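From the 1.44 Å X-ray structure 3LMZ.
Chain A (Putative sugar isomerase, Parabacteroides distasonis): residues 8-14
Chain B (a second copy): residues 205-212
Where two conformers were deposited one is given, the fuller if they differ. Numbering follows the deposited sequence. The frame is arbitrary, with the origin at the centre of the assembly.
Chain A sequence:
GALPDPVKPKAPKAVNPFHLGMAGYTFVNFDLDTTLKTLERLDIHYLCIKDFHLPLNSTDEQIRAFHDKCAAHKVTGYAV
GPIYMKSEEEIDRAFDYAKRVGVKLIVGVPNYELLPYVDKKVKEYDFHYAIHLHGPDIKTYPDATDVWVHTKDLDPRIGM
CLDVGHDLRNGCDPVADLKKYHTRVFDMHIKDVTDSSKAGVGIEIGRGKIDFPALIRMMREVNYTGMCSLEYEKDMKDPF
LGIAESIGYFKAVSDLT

Chain A (8-14) KPKAPKA
Chain B 205-212: IGRGKIDF

Both stretches are irregular, chain A being extended, with phi near -60° and psi near 140° over most of its length. Together they bury 312 Å². The CA atoms of Lys A10 and Asp B211 lie 4.6 Å apart; those of Lys A13 and Gly B206 are 9.8 Å apart.

Ile B205 points away from chain A. Gly B206 has phi/psi 104/-28, where a CB would jam against the preceding carbonyl O, so glycine suits it. Its O accepts a hydrogen bond from Lys A13 NZ at 2.9 Å. Lys A13 reaches it with an mttt side chain. Lys A10 NZ also lies 3.0 Å from Gly B206 O. Arg B207 points away and bonds elsewhere in the structure.

Gly B208 (-101/-150) offers its O to Lys A10 NZ, a 2.9 Å hydrogen bond. Lys A10 is pttt, its long chain laid along chain B; its CD is 3.5 Å from Ile B210 O. Water 3 links Lys A10 NZ (2.7 Å) to Ile B210 O (2.7 Å).

Lys B209 O receives water 4 (2.6 Å), which accepts from Lys A10 N (2.9 Å). Ile B210 turns its side chain away.

Asp B211, chi1 t, caps the following helix. Water 1 joins its OD2 (2.6 Å) to Lys A8 O (2.9 Å); water 5 joins its OD1 (2.7 Å) to Ala A11 N (3.0 Å). Phe B212 begins the helix, without contact.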

# COMPACT_ATOMS: atom_id res chain seq x y z
N LYS A 8 -8.53 21.60 8.60
CA LYS A 8 -7.44 22.03 7.74
C LYS A 8 -7.17 20.98 6.65
O LYS A 8 -6.73 19.86 6.96
CB LYS A 8 -6.16 22.23 8.54
CG LYS A 8 -4.96 22.54 7.66
CD LYS A 8 -3.71 22.82 8.46
CE LYS A 8 -2.65 23.48 7.59
NZ LYS A 8 -2.66 23.03 6.19
N PRO A 9 -7.42 21.34 5.38
CA PRO A 9 -7.09 20.46 4.25
C PRO A 9 -5.66 20.01 4.20
O PRO A 9 -4.75 20.79 4.45
CB PRO A 9 -7.36 21.33 3.02
CG PRO A 9 -8.37 22.32 3.48
CD PRO A 9 -8.11 22.56 4.94
N LYS A 10 -5.45 18.75 3.82
CA LYS A 10 -4.10 18.24 3.63
C LYS A 10 -3.44 18.88 2.41
O LYS A 10 -4.10 19.53 1.59
CB LYS A 10 -4.10 16.71 3.47
CG LYS A 10 -4.70 16.15 2.18
CD LYS A 10 -4.69 14.57 2.12
CE LYS A 10 -5.17 14.04 0.81
NZ LYS A 10 -5.08 12.54 0.69
N ALA A 11 -2.14 18.70 2.29
CA ALA A 11 -1.41 19.26 1.15
C ALA A 11 -1.91 18.69 -0.17
O ALA A 11 -2.24 17.50 -0.26
CB ALA A 11 0.07 19.03 1.30
N PRO A 12 -1.99 19.54 -1.21
CA PRO A 12 -2.26 19.02 -2.56
C PRO A 12 -1.26 17.97 -2.94
O PRO A 12 -0.10 18.14 -2.65
CB PRO A 12 -2.08 20.27 -3.46
CG PRO A 12 -2.33 21.38 -2.61
CD PRO A 12 -1.83 21.01 -1.24
N LYS A 13 -1.73 16.93 -3.62
CA LYS A 13 -0.81 15.91 -4.14
C LYS A 13 0.05 16.48 -5.26
O LYS A 13 -0.43 17.26 -6.09
CB LYS A 13 -1.55 14.71 -4.65
CG LYS A 13 -2.30 14.01 -3.54
CD LYS A 13 -3.12 12.83 -3.98
CE LYS A 13 -3.74 12.15 -2.80
NZ LYS A 13 -4.54 10.99 -3.25
N ALA A 14 1.32 16.09 -5.26
CA ALA A 14 2.28 16.53 -6.27
C ALA A 14 1.86 16.10 -7.67
O ALA A 14 1.16 15.10 -7.86
CB ALA A 14 3.70 16.03 -5.94
N ILE B 205 -6.30 4.58 2.85
CA ILE B 205 -5.46 5.64 3.34
C ILE B 205 -4.71 6.25 2.17
O ILE B 205 -4.12 5.55 1.32
CB ILE B 205 -4.47 5.14 4.42
CG1 ILE B 205 -5.28 4.87 5.71
CG2 ILE B 205 -3.32 6.15 4.62
CD1 ILE B 205 -4.43 4.42 6.88
N GLY B 206 -4.79 7.59 2.11
CA GLY B 206 -4.19 8.36 1.03
C GLY B 206 -5.19 8.88 0.02
O GLY B 206 -4.93 9.90 -0.63
N ARG B 207 -6.30 8.15 -0.13
CA ARG B 207 -7.37 8.53 -1.07
C ARG B 207 -8.33 9.55 -0.51
O ARG B 207 -9.13 10.12 -1.26
CB ARG B 207 -8.15 7.31 -1.56
CG ARG B 207 -7.33 6.33 -2.27
CD ARG B 207 -8.22 5.30 -2.94
NE ARG B 207 -7.57 4.08 -3.42
CZ ARG B 207 -8.15 3.20 -4.19
NH1 ARG B 207 -9.35 3.45 -4.71
NH2 ARG B 207 -7.50 2.14 -4.51
N GLY B 208 -8.38 9.69 0.81
CA GLY B 208 -9.35 10.53 1.50
C GLY B 208 -8.81 11.86 1.94
O GLY B 208 -7.91 12.42 1.33
N LYS B 209 -9.36 12.36 3.02
CA LYS B 209 -9.12 13.75 3.43
C LYS B 209 -8.15 13.90 4.59
O LYS B 209 -7.74 15.03 4.88
CB LYS B 209 -10.44 14.47 3.80
CG LYS B 209 -11.37 14.67 2.62
CD LYS B 209 -10.72 15.55 1.61
N ILE B 210 -7.80 12.83 5.29
CA ILE B 210 -6.99 12.92 6.51
C ILE B 210 -5.56 13.35 6.16
O ILE B 210 -5.02 12.88 5.15
CB ILE B 210 -6.97 11.59 7.27
CG1 ILE B 210 -8.34 11.26 7.84
CG2 ILE B 210 -5.86 11.64 8.36
CD1 ILE B 210 -8.74 12.01 9.12
N ASP B 211 -5.01 14.31 6.91
CA ASP B 211 -3.66 14.78 6.63
C ASP B 211 -2.66 13.92 7.41
O ASP B 211 -2.29 14.20 8.55
CB ASP B 211 -3.55 16.23 7.06
CG ASP B 211 -2.27 16.92 6.61
OD1 ASP B 211 -1.28 16.24 6.27
OD2 ASP B 211 -2.30 18.18 6.60
N PHE B 212 -2.22 12.85 6.78
CA PHE B 212 -1.31 11.95 7.43
C PHE B 212 0.08 12.55 7.71
O PHE B 212 0.64 12.32 8.80
CB PHE B 212 -1.25 10.58 6.69
CG PHE B 212 -2.46 9.72 6.98
CD1 PHE B 212 -2.61 9.11 8.22
CD2 PHE B 212 -3.53 9.66 6.08
CE1 PHE B 212 -3.80 8.39 8.51
CE2 PHE B 212 -4.66 8.93 6.36
CZ PHE B 212 -4.82 8.34 7.55
O HOH W 1 -4.12 19.31 8.15
O HOH W 2 -8.24 17.47 7.04
O HOH W 3 -5.38 11.18 3.06
O HOH W 4 -7.91 17.19 3.36
O HOH W 5 -0.35 16.88 3.78